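Local coordinates for protein aldehyde dehydrogenase (Burkholderia cenocepacia, PDB 4O6R) that probably oxidises aldehydes to carboxylic acids with NAD(P)+ as cofactor, and is seen with AMP bound in its nucleotide pocket, at residues Ser37-Ile42 and Ser95-His100; Leu341-Val346 and Thr383-Gln388; Ser420-Asn425 and Ala435-Gly440. All blocks are in the same frame, centred on the assembly; numbering follows the deposited sequence.

Interaction 1 (Ser37-Ile42 and Ser95-His100)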
ATOM      1  N   SER A  37       4.326  50.470   8.230  1.00 17.52           N
ATOM      2  CA  SER A  37       4.545  51.219   6.987  1.00 17.66           C
ATOM      3  C   SER A  37       4.020  50.381   5.824  1.00 17.08           C
ATOM      4  O   SER A  37       3.872  49.163   5.924  1.00 15.94           O
ATOM      5  CB  SER A  37       6.030  51.588   6.809  1.00 17.83           C
ATOM      6  OG  SER A  37       6.819  50.432   6.592  1.00 17.34           O
ATOM      7  N   VAL A  38       3.717  51.062   4.724  1.00 17.54           N
ATOM      8  CA  VAL A  38       3.237  50.408   3.525  1.00 17.41           C
ATOM      9  C   VAL A  38       4.414  49.906   2.712  1.00 17.24           C
ATOM     10  O   VAL A  38       5.205  50.694   2.227  1.00 17.66           O
ATOM     11  CB  VAL A  38       2.422  51.381   2.662  1.00 18.21           C
ATOM     12  CG1 VAL A  38       1.989  50.717   1.360  1.00 18.18           C
ATOM     13  CG2 VAL A  38       1.231  51.877   3.469  1.00 18.64           C
ATOM     14  N   ILE A  39       4.508  48.596   2.548  1.00 16.45           N
ATOM     15  CA  ILE A  39       5.529  48.000   1.708  1.00 16.48           C
ATOM     16  C   ILE A  39       5.180  48.309   0.259  1.00 16.88           C
ATOM     17  O   ILE A  39       5.984  48.833  -0.482  1.00 17.38           O
ATOM     18  CB  ILE A  39       5.624  46.478   1.933  1.00 15.76           C
ATOM     19  CG1 ILE A  39       6.022  46.170   3.387  1.00 15.68           C
ATOM     20  CG2 ILE A  39       6.631  45.837   0.979  1.00 15.78           C
ATOM     21  CD1 ILE A  39       5.784  44.731   3.773  1.00 15.03           C
ATOM     22  N   THR A  40       3.953  48.017  -0.122  1.00 17.04           N
ATOM     23  CA  THR A  40       3.510  48.196  -1.488  1.00 17.41           C
ATOM     24  C   THR A  40       2.008  48.033  -1.516  1.00 17.68           C
ATOM     25  O   THR A  40       1.402  47.601  -0.530  1.00 17.28           O
ATOM     26  CB  THR A  40       4.129  47.127  -2.425  1.00 17.12           C
ATOM     27  OG1 THR A  40       3.701  47.348  -3.775  1.00 17.34           O
ATOM     28  CG2 THR A  40       3.693  45.655  -1.996  1.00 16.21           C
ATOM     29  N   LYS A  41       1.417  48.347  -2.662  1.00 18.34           N
ATOM     30  CA  LYS A  41       0.042  47.972  -2.948  1.00 18.67           C
ATOM     31  C   LYS A  41       0.076  46.716  -3.807  1.00 17.81           C
ATOM     32  O   LYS A  41       0.968  46.573  -4.643  1.00 18.10           O
ATOM     33  CB  LYS A  41      -0.682  49.111  -3.710  1.00 20.25           C
ATOM     34  CG  LYS A  41      -0.626  50.458  -3.002  1.00 22.05           C
ATOM     35  CD  LYS A  41      -1.410  51.530  -3.761  1.00 23.79           C
ATOM     36  CE  LYS A  41      -1.586  52.781  -2.920  1.00 25.50           C
ATOM     37  NZ  LYS A  41      -2.481  52.541  -1.750  1.00 25.80           N
ATOM     38  N   ILE A  42      -0.869  45.798  -3.593  1.00 16.65           N
ATOM     39  CA  ILE A  42      -1.036  44.655  -4.489  1.00 16.00           C
ATOM     40  C   ILE A  42      -2.361  44.763  -5.238  1.00 15.93           C
ATOM     41  O   ILE A  42      -3.290  45.407  -4.773  1.00 16.26           O
ATOM     42  CB  ILE A  42      -1.062  43.304  -3.745  1.00 15.06           C
ATOM     43  CG1 ILE A  42      -2.067  43.326  -2.597  1.00 14.85           C
ATOM     44  CG2 ILE A  42       0.336  42.930  -3.270  1.00 14.87           C
ATOM     45  CD1 ILE A  42      -2.623  41.971  -2.267  1.00 14.41           C
ATOM     46  N   SER A  95      10.202  37.766   5.737  1.00 13.56           N
ATOM     47  CA  SER A  95      10.378  38.528   6.985  1.00 14.12           C
ATOM     48  C   SER A  95       9.793  39.938   6.922  1.00 14.36           C
ATOM     49  O   SER A  95       9.210  40.405   7.886  1.00 14.68           O
ATOM     50  CB  SER A  95      11.855  38.604   7.414  1.00 14.63           C
ATOM     51  OG  SER A  95      12.318  37.312   7.810  1.00 14.81           O
ATOM     52  N   LEU A  96       9.956  40.607   5.795  1.00 14.70           N
ATOM     53  CA  LEU A  96       9.463  41.969   5.622  1.00 15.12           C
ATOM     54  C   LEU A  96       7.937  42.017   5.761  1.00 14.58           C
ATOM     55  O   LEU A  96       7.394  42.899   6.425  1.00 14.89           O
ATOM     56  CB  LEU A  96       9.871  42.490   4.249  1.00 15.71           C
ATOM     57  CG  LEU A  96       9.653  43.964   3.951  1.00 16.81           C
ATOM     58  CD1 LEU A  96      10.589  44.846   4.762  1.00 17.67           C
ATOM     59  CD2 LEU A  96       9.831  44.233   2.457  1.00 17.18           C
ATOM     60  N   ASP A  97       7.284  41.039   5.152  1.00 13.74           N
ATOM     61  CA  ASP A  97       5.834  40.964   5.022  1.00 13.11           C
ATOM     62  C   ASP A  97       5.161  40.388   6.276  1.00 12.47           C
ATOM     63  O   ASP A  97       4.097  40.830   6.685  1.00 12.46           O
ATOM     64  CB  ASP A  97       5.547  40.044   3.811  1.00 13.21           C
ATOM     65  CG  ASP A  97       4.162  40.205   3.246  1.00 13.46           C
ATOM     66  OD1 ASP A  97       3.430  41.126   3.678  1.00 14.19           O
ATOM     67  OD2 ASP A  97       3.820  39.403   2.353  1.00 13.60           O
ATOM     68  N   THR A  98       5.775  39.389   6.882  1.00 11.55           N
ATOM     69  CA  THR A  98       5.129  38.645   7.961  1.00 11.12           C
ATOM     70  C   THR A  98       5.561  39.052   9.356  1.00 11.17           C
ATOM     71  O   THR A  98       4.826  38.829  10.296  1.00 10.90           O
ATOM     72  CB  THR A  98       5.448  37.156   7.878  1.00 10.67           C
ATOM     73  OG1 THR A  98       6.864  36.964   8.015  1.00 10.75           O
ATOM     74  CG2 THR A  98       4.959  36.595   6.591  1.00 10.54           C
ATOM     75  N   GLY A  99       6.762  39.623   9.480  1.00 11.28           N
ATOM     76  CA  GLY A  99       7.361  39.857  10.772  1.00 11.51           C
ATOM     77  C   GLY A  99       8.185  38.703  11.329  1.00 11.41           C
ATOM     78  O   GLY A  99       8.751  38.843  12.402  1.00 11.86           O
ATOM     79  N   HIS A 100       8.253  37.564  10.654  1.00 10.97           N
ATOM     80  CA  HIS A 100       9.065  36.466  11.148  1.00 11.08           C
ATOM     81  C   HIS A 100      10.499  36.939  11.233  1.00 11.48           C
ATOM     82  O   HIS A 100      10.967  37.567  10.289  1.00 11.53           O
ATOM     83  CB  HIS A 100       9.050  35.298  10.200  1.00 10.83           C
ATOM     84  CG  HIS A 100       7.701  34.682   9.992  1.00 10.76           C
ATOM     85  ND1 HIS A 100       7.514  33.571   9.195  1.00 10.48           N
ATOM     86  CD2 HIS A 100       6.471  35.050  10.417  1.00 10.90           C
ATOM     87  CE1 HIS A 100       6.231  33.269   9.153  1.00 10.36           C
ATOM     88  NE2 HIS A 100       5.573  34.142   9.901  1.00 10.62           N
TER
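Ile-39 meets Leu-96 because its CG1 branch leaves beside the backbone N (chi1 -62°) and then runs extended to CD1, while Leu-96 sends CG anti to its own backbone N (chi1 -170°). The two side chains approach tip to tip, with the CG2 branch of Ile-39 3.9 Å from Leu-96 CD2. Ile-39 CD1 lies against Leu-96 CG and also meets the helix backbone. It stands 3.6 Å from Leu-96 O and 4.0 Å from Asp-97 CA. The Asp-97 carboxylate lies beside this methyl, with OD1 4.3 Å from Ile-39 CD1. Its OD2 accepts a hydrogen bond from Leu-187 N, at the start of helix 187-199, and Ile-39 also packs on the Leu-187 side chain. Strand 37-43 thus rests on the end of helix 87-98. It pairs antiparallel with strand 27-32, whose Asn-32 touches Leu-96. The helix ends at Thr-98, and Gly-99 follows with positive phi. Thr-98 OG1 closes an ST turn by accepting from His-100 N. No hydrogen bond joins the two segments, so the contact rests on van der Waals packing of Ile-39 methyls against Leu-96 and the helix backbone, and the nearby carboxylate takes its bond from a third element.

Interaction 2 (Leu341-Val346 and Thr383-Gln388)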
ATOM      1  N   LEU A 341      -3.817  41.399  23.176  1.00 13.99           N
ATOM      2  CA  LEU A 341      -3.839  42.259  24.340  1.00 14.35           C
ATOM      3  C   LEU A 341      -5.195  42.140  25.065  1.00 14.71           C
ATOM      4  O   LEU A 341      -5.253  42.083  26.305  1.00 14.69           O
ATOM      5  CB  LEU A 341      -3.518  43.715  23.951  1.00 14.92           C
ATOM      6  CG  LEU A 341      -2.102  43.931  23.411  1.00 14.88           C
ATOM      7  CD1 LEU A 341      -1.853  45.386  22.978  1.00 15.59           C
ATOM      8  CD2 LEU A 341      -1.089  43.490  24.452  1.00 14.83           C
ATOM      9  N   SER A 342      -6.277  42.036  24.299  1.00 14.79           N
ATOM     10  CA  SER A 342      -7.604  41.843  24.894  1.00 15.31           C
ATOM     11  C   SER A 342      -7.665  40.527  25.726  1.00 14.58           C
ATOM     12  O   SER A 342      -8.267  40.506  26.805  1.00 14.15           O
ATOM     13  CB  SER A 342      -8.669  41.876  23.801  1.00 16.20           C
ATOM     14  OG  SER A 342      -9.962  41.569  24.322  1.00 17.57           O
ATOM     15  N   TYR A 343      -7.013  39.460  25.240  1.00 13.40           N
ATOM     16  CA  TYR A 343      -6.983  38.191  25.963  1.00 13.02           C
ATOM     17  C   TYR A 343      -6.148  38.270  27.243  1.00 13.01           C
ATOM     18  O   TYR A 343      -6.468  37.588  28.212  1.00 12.40           O
ATOM     19  CB  TYR A 343      -6.527  37.034  25.091  1.00 12.65           C
ATOM     20  CG  TYR A 343      -7.633  36.380  24.292  1.00 12.78           C
ATOM     21  CD1 TYR A 343      -8.672  35.733  24.941  1.00 13.13           C
ATOM     22  CD2 TYR A 343      -7.656  36.421  22.895  1.00 12.86           C
ATOM     23  CE1 TYR A 343      -9.686  35.111  24.240  1.00 13.13           C
ATOM     24  CE2 TYR A 343      -8.676  35.813  22.170  1.00 12.78           C
ATOM     25  CZ  TYR A 343      -9.682  35.137  22.865  1.00 13.15           C
ATOM     26  OH  TYR A 343     -10.731  34.512  22.230  1.00 13.43           O
ATOM     27  N   VAL A 344      -5.107  39.111  27.269  1.00 13.17           N
ATOM     28  CA  VAL A 344      -4.407  39.371  28.548  1.00 13.91           C
ATOM     29  C   VAL A 344      -5.389  39.952  29.589  1.00 14.75           C
ATOM     30  O   VAL A 344      -5.418  39.497  30.729  1.00 14.81           O
ATOM     31  CB  VAL A 344      -3.175  40.320  28.384  1.00 14.15           C
ATOM     32  CG1 VAL A 344      -2.583  40.681  29.735  1.00 14.47           C
ATOM     33  CG2 VAL A 344      -2.134  39.689  27.497  1.00 13.93           C
ATOM     34  N   ASP A 345      -6.202  40.933  29.182  1.00 15.66           N
ATOM     35  CA  ASP A 345      -7.226  41.536  30.056  1.00 17.02           C
ATOM     36  C   ASP A 345      -8.200  40.475  30.518  1.00 16.13           C
ATOM     37  O   ASP A 345      -8.454  40.367  31.707  1.00 15.85           O
ATOM     38  CB  ASP A 345      -8.011  42.650  29.350  1.00 18.77           C
ATOM     39  CG  ASP A 345      -7.156  43.866  29.028  1.00 20.49           C
ATOM     40  OD1 ASP A 345      -6.075  44.024  29.625  1.00 22.07           O
ATOM     41  OD2 ASP A 345      -7.553  44.655  28.147  1.00 22.72           O
ATOM     42  N   VAL A 346      -8.658  39.648  29.577  1.00 15.30           N
ATOM     43  CA  VAL A 346      -9.565  38.538  29.886  1.00 15.07           C
ATOM     44  C   VAL A 346      -8.926  37.604  30.921  1.00 14.70           C
ATOM     45  O   VAL A 346      -9.565  37.206  31.881  1.00 15.15           O
ATOM     46  CB  VAL A 346      -9.994  37.753  28.614  1.00 14.74           C
ATOM     47  CG1 VAL A 346     -10.792  36.508  28.987  1.00 14.72           C
ATOM     48  CG2 VAL A 346     -10.838  38.618  27.702  1.00 15.22           C
ATOM     49  N   THR A 383     -11.370  25.391  32.175  1.00 17.91           N
ATOM     50  CA  THR A 383     -12.516  25.934  31.477  1.00 17.98           C
ATOM     51  C   THR A 383     -12.434  27.443  31.292  1.00 17.64           C
ATOM     52  O   THR A 383     -13.322  28.036  30.664  1.00 17.53           O
ATOM     53  CB  THR A 383     -13.794  25.640  32.272  1.00 18.77           C
ATOM     54  OG1 THR A 383     -13.615  26.121  33.607  1.00 19.09           O
ATOM     55  CG2 THR A 383     -14.053  24.157  32.300  1.00 19.16           C
ATOM     56  N   ASP A 384     -11.406  28.089  31.839  1.00 16.73           N
ATOM     57  CA  ASP A 384     -11.267  29.516  31.619  1.00 16.62           C
ATOM     58  C   ASP A 384     -11.119  29.835  30.127  1.00 15.10           C
ATOM     59  O   ASP A 384     -10.621  29.007  29.349  1.00 13.85           O
ATOM     60  CB  ASP A 384     -10.088  30.073  32.404  1.00 17.68           C
ATOM     61  CG  ASP A 384     -10.325  30.045  33.916  1.00 19.60           C
ATOM     62  OD1 ASP A 384     -11.505  29.988  34.376  1.00 21.23           O
ATOM     63  OD2 ASP A 384      -9.321  30.093  34.654  1.00 21.79           O
ATOM     64  N   ARG A 385     -11.536  31.042  29.749  1.00 14.04           N
ATOM     65  CA  ARG A 385     -11.464  31.475  28.362  1.00 13.47           C
ATOM     66  C   ARG A 385     -10.090  31.269  27.719  1.00 12.79           C
ATOM     67  O   ARG A 385     -10.005  30.736  26.608  1.00 12.33           O
ATOM     68  CB  ARG A 385     -11.934  32.920  28.192  1.00 13.65           C
ATOM     69  CG  ARG A 385     -13.440  33.125  28.472  1.00 14.13           C
ATOM     70  CD  ARG A 385     -13.965  34.493  28.042  1.00 14.42           C
ATOM     71  NE  ARG A 385     -13.776  34.697  26.610  1.00 14.30           N
ATOM     72  CZ  ARG A 385     -13.734  35.870  25.974  1.00 14.28           C
ATOM     73  NH1 ARG A 385     -13.869  37.022  26.619  1.00 14.54           N
ATOM     74  NH2 ARG A 385     -13.542  35.885  24.655  1.00 14.18           N
ATOM     75  N   VAL A 386      -9.013  31.663  28.398  1.00 12.73           N
ATOM     76  CA  VAL A 386      -7.694  31.584  27.768  1.00 12.67           C
ATOM     77  C   VAL A 386      -7.157  30.161  27.722  1.00 12.49           C
ATOM     78  O   VAL A 386      -6.140  29.913  27.079  1.00 12.57           O
ATOM     79  CB  VAL A 386      -6.623  32.549  28.342  1.00 12.82           C
ATOM     80  CG1 VAL A 386      -7.033  33.996  28.143  1.00 13.56           C
ATOM     81  CG2 VAL A 386      -6.276  32.233  29.785  1.00 12.92           C
ATOM     82  N   ALA A 387      -7.835  29.250  28.414  1.00 12.72           N
ATOM     83  CA  ALA A 387      -7.555  27.828  28.358  1.00 12.88           C
ATOM     84  C   ALA A 387      -8.413  27.121  27.318  1.00 13.04           C
ATOM     85  O   ALA A 387      -8.175  25.959  27.058  1.00 13.75           O
ATOM     86  CB  ALA A 387      -7.798  27.205  29.733  1.00 12.83           C
ATOM     87  N   GLN A 388      -9.390  27.818  26.727  1.00 13.39           N
ATOM     88  CA  GLN A 388     -10.331  27.224  25.770  1.00 14.03           C
ATOM     89  C   GLN A 388     -10.223  27.818  24.373  1.00 14.10           C
ATOM     90  O   GLN A 388     -10.322  27.094  23.383  1.00 14.50           O
ATOM     91  CB  GLN A 388     -11.779  27.378  26.251  1.00 14.78           C
ATOM     92  CG  GLN A 388     -12.123  26.524  27.446  1.00 15.18           C
ATOM     93  CD  GLN A 388     -12.201  25.048  27.074  1.00 15.52           C
ATOM     94  OE1 GLN A 388     -12.719  24.680  26.019  1.00 16.55           O
ATOM     95  NE2 GLN A 388     -11.658  24.213  27.913  1.00 15.87           N
TER
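Tyr-343 and Val-346, one helical turn apart on helix 334-349, receive Arg-385 and Val-386 from the short, loosely hydrogen-bonded helical turn 385-388. The tight part is made by the buried valines: Val-386 against Tyr-343, and Val-346 against Arg-385. Val-386 CG1 stands 3.6 Å from Tyr-343 O and 4.0 Å from Tyr-343 CD1, and the two side chains run antiparallel past one another. Val-386 also packs on Phe-395 of strand 395-401. Val-346 CG1 lies 3.8 Å from Arg-385 CB and 3.9 Å from Arg-385 CD. A bend at chi3 (60°) folds the arginine chain across the valine at about a right angle. NH1 of Arg-385 then sits 3.6 Å from Val-346 CG2, still close. The guanidinium side is the more exposed one, since Arg-385 is only partly buried. Its looser point is NH2 of Arg-385, which stays 4.0 Å from both CE1 and OH of Tyr-343. The ring and guanidinium planes are 61° apart, so the two groups do not stack. Glu-389 links them instead: its OE1 is hydrogen-bonded to Tyr-343 OH and forms a salt bridge with Arg-385 NH2. This shared carboxylate probably balances the arginine charge and fixes where the ring and the guanidinium end. No hydrogen bond runs directly between the two segments. The pattern is consistent with the alpha/beta catalytic domain of the aldehyde dehydrogenase family, with a helix packed beside the central sheet and a short helical turn leading into one of its parallel strands.

Interaction 3 (Ser420-Asn425 and Ala435-Gly440)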
ATOM      1  N   SER A 420      -0.852  17.931  19.658  1.00  8.14           N
ATOM      2  CA  SER A 420      -0.744  17.632  21.060  1.00  8.20           C
ATOM      3  C   SER A 420       0.653  17.048  21.288  1.00  8.02           C
ATOM      4  O   SER A 420       1.338  16.653  20.349  1.00  8.03           O
ATOM      5  CB  SER A 420      -1.783  16.564  21.484  1.00  8.47           C
ATOM      6  OG  SER A 420      -1.410  15.314  20.948  1.00  8.68           O
ATOM      7  N   GLY A 421       1.094  17.024  22.527  1.00  7.82           N
ATOM      8  CA  GLY A 421       2.321  16.340  22.838  1.00  7.77           C
ATOM      9  C   GLY A 421       2.566  16.238  24.313  1.00  7.82           C
ATOM     10  O   GLY A 421       1.818  16.791  25.131  1.00  7.70           O
ATOM     11  N   LEU A 422       3.575  15.447  24.652  1.00  7.90           N
ATOM     12  CA  LEU A 422       3.860  15.178  26.037  1.00  8.12           C
ATOM     13  C   LEU A 422       5.315  14.853  26.218  1.00  7.83           C
ATOM     14  O   LEU A 422       5.996  14.400  25.285  1.00  7.62           O
ATOM     15  CB  LEU A 422       2.962  14.048  26.560  1.00  8.66           C
ATOM     16  CG  LEU A 422       3.175  12.762  25.771  1.00  9.17           C
ATOM     17  CD1 LEU A 422       3.972  11.816  26.614  1.00  9.84           C
ATOM     18  CD2 LEU A 422       1.882  12.118  25.357  1.00  9.57           C
ATOM     19  N   TRP A 423       5.769  15.021  27.446  1.00  7.61           N
ATOM     20  CA  TRP A 423       7.156  14.751  27.792  1.00  7.70           C
ATOM     21  C   TRP A 423       7.186  13.806  28.972  1.00  7.94           C
ATOM     22  O   TRP A 423       6.695  14.131  30.045  1.00  7.92           O
ATOM     23  CB  TRP A 423       7.878  16.068  28.132  1.00  7.70           C
ATOM     24  CG  TRP A 423       7.790  17.037  27.030  1.00  7.48           C
ATOM     25  CD1 TRP A 423       6.691  17.750  26.632  1.00  7.24           C
ATOM     26  CD2 TRP A 423       8.851  17.414  26.162  1.00  7.47           C
ATOM     27  NE1 TRP A 423       7.005  18.528  25.554  1.00  7.12           N
ATOM     28  CE2 TRP A 423       8.329  18.351  25.253  1.00  7.26           C
ATOM     29  CE3 TRP A 423      10.199  17.043  26.063  1.00  7.68           C
ATOM     30  CZ2 TRP A 423       9.107  18.925  24.241  1.00  7.31           C
ATOM     31  CZ3 TRP A 423      10.982  17.609  25.045  1.00  7.72           C
ATOM     32  CH2 TRP A 423      10.430  18.539  24.151  1.00  7.51           C
ATOM     33  N   THR A 424       7.778  12.637  28.769  1.00  8.20           N
ATOM     34  CA  THR A 424       7.900  11.646  29.808  1.00  8.59           C
ATOM     35  C   THR A 424       8.966  10.694  29.339  1.00  9.02           C
ATOM     36  O   THR A 424       9.284  10.680  28.146  1.00  8.67           O
ATOM     37  CB  THR A 424       6.567  10.882  29.989  1.00  8.54           C
ATOM     38  OG1 THR A 424       6.648   9.988  31.101  1.00  8.76           O
ATOM     39  CG2 THR A 424       6.170  10.092  28.712  1.00  8.47           C
ATOM     40  N   ASN A 425       9.488   9.879  30.250  1.00  9.80           N
ATOM     41  CA  ASN A 425      10.371   8.808  29.865  1.00 10.45           C
ATOM     42  C   ASN A 425       9.840   7.420  30.133  1.00 10.51           C
ATOM     43  O   ASN A 425      10.571   6.431  29.998  1.00 10.79           O
ATOM     44  CB  ASN A 425      11.726   9.054  30.481  1.00 11.43           C
ATOM     45  CG  ASN A 425      12.393  10.231  29.814  1.00 12.00           C
ATOM     46  OD1 ASN A 425      12.774  10.166  28.642  1.00 12.75           O
ATOM     47  ND2 ASN A 425      12.367  11.362  30.486  1.00 12.49           N
ATOM     48  N   ALA A 435      -2.297   7.499  22.200  1.00 11.93           N
ATOM     49  CA  ALA A 435      -3.485   6.849  21.637  1.00 12.66           C
ATOM     50  C   ALA A 435      -4.801   7.516  22.079  1.00 13.33           C
ATOM     51  O   ALA A 435      -5.748   7.537  21.318  1.00 13.46           O
ATOM     52  CB  ALA A 435      -3.507   5.385  22.032  1.00 13.18           C
ATOM     53  N   ARG A 436      -4.820   8.092  23.281  1.00 13.65           N
ATOM     54  CA  ARG A 436      -6.046   8.577  23.931  1.00 14.66           C
ATOM     55  C   ARG A 436      -6.318  10.065  23.787  1.00 13.52           C
ATOM     56  O   ARG A 436      -7.445  10.510  23.990  1.00 13.18           O
ATOM     57  CB  ARG A 436      -6.012   8.186  25.405  1.00 16.55           C
ATOM     58  CG  ARG A 436      -6.155   6.684  25.575  1.00 19.89           C
ATOM     59  CD  ARG A 436      -6.088   6.247  27.013  1.00 22.96           C
ATOM     60  NE  ARG A 436      -5.952   4.797  27.101  1.00 28.09           N
ATOM     61  CZ  ARG A 436      -5.996   4.102  28.237  1.00 31.20           C
ATOM     62  NH1 ARG A 436      -6.165   4.729  29.401  1.00 31.60           N
ATOM     63  NH2 ARG A 436      -5.856   2.779  28.204  1.00 33.19           N
ATOM     64  N   ILE A 437      -5.296  10.834  23.444  1.00 12.55           N
ATOM     65  CA  ILE A 437      -5.456  12.260  23.236  1.00 12.53           C
ATOM     66  C   ILE A 437      -6.166  12.480  21.907  1.00 13.48           C
ATOM     67  O   ILE A 437      -5.798  11.862  20.903  1.00 13.53           O
ATOM     68  CB  ILE A 437      -4.094  12.988  23.259  1.00 11.89           C
ATOM     69  CG1 ILE A 437      -3.487  12.962  24.684  1.00 11.63           C
ATOM     70  CG2 ILE A 437      -4.239  14.435  22.804  1.00 11.69           C
ATOM     71  CD1 ILE A 437      -2.009  13.222  24.667  1.00 11.43           C
ATOM     72  N   ASP A 438      -7.176  13.348  21.931  1.00 14.48           N
ATOM     73  CA  ASP A 438      -7.922  13.748  20.741  1.00 16.29           C
ATOM     74  C   ASP A 438      -7.122  14.707  19.894  1.00 15.30           C
ATOM     75  O   ASP A 438      -7.126  15.910  20.158  1.00 16.59           O
ATOM     76  CB  ASP A 438      -9.167  14.552  21.143  1.00 18.17           C
ATOM     77  CG  ASP A 438     -10.162  13.762  21.929  1.00 19.69           C
ATOM     78  OD1 ASP A 438     -10.142  12.507  21.891  1.00 20.37           O
ATOM     79  OD2 ASP A 438     -11.012  14.437  22.571  1.00 22.52           O
ATOM     80  N   ALA A 439      -6.432  14.198  18.892  1.00 13.69           N
ATOM     81  CA  ALA A 439      -5.635  15.041  18.047  1.00 12.93           C
ATOM     82  C   ALA A 439      -5.212  14.240  16.831  1.00 12.38           C
ATOM     83  O   ALA A 439      -5.134  12.996  16.896  1.00 12.60           O
ATOM     84  CB  ALA A 439      -4.392  15.530  18.795  1.00 12.54           C
ATOM     85  N   GLY A 440      -4.922  14.941  15.745  1.00 11.31           N
ATOM     86  CA  GLY A 440      -4.388  14.288  14.548  1.00 10.81           C
ATOM     87  C   GLY A 440      -2.905  13.961  14.655  1.00 10.04           C
ATOM     88  O   GLY A 440      -2.395  13.146  13.894  1.00 10.51           O
TER
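Ser-420, Leu-422, Ile-437 and Ala-439 meet with no ring or other flat side chain between them, so there are no faces or edges to match across the contact. The one indole nearby, Trp-423, leaves the strand on the side opposite to Leu-422. Its NE1 is hydrogen-bonded to Asn-262 OD1. On the contact side, Ile-437 presents two branches. CG2, anti to the backbone N (chi1 -68° for CG1), lies against Ser-420, 3.5 Å from both Ser-420 OG and Ser-420 CB. CD1 extends the other way along the strand and reaches Leu-422 CD2 at 4.1 Å, where the two side chains cross obliquely. Ala-439 CB adds a third methyl, 3.7 Å from Ser-420 OG. The serine hydroxyl sits between its own backbone N and carbonyl carbon (chi1 71°), and from there donates a hydrogen bond to Met-441 O, at the start of strand 441-444. The segments belong to a beta-alpha-beta unit: strand 421-423, helix 427-436 and strand 441-444. Residues 437-440 are the turn back from helix to sheet, and Gly-440 makes backbone hydrogen bonds to the second subunit. All four contact residues are buried. The chemistry is therefore mixed: methyl groups of Ile-437 and Ala-439 pack against Ser-420, and the one buried hydroxyl among them is satisfied by a backbone carbonyl of the returning chain.

The three contacts come in the order 1, 2, 3 along the chain. None touches another. Interactions 1 and 3 lie on opposite sides of the chain's centre, with their centres about 37 Å apart. Interactions 2 and 3 are closer, about 11 Å between nearest atoms, and both border the same seven-stranded sheet. Interaction 2 lies beside strand 395-401, and interaction 3 uses the strand pair 421-423 and 441-444 at one end of the sheet. Interaction 1 instead joins the small hairpin 27-32/37-43 to helix 87-98. Interactions 1 and 2 each bring a side chain within about 12 to 13 Å of the bound AMP. Interaction 3 lies away from that site and next to other subunits.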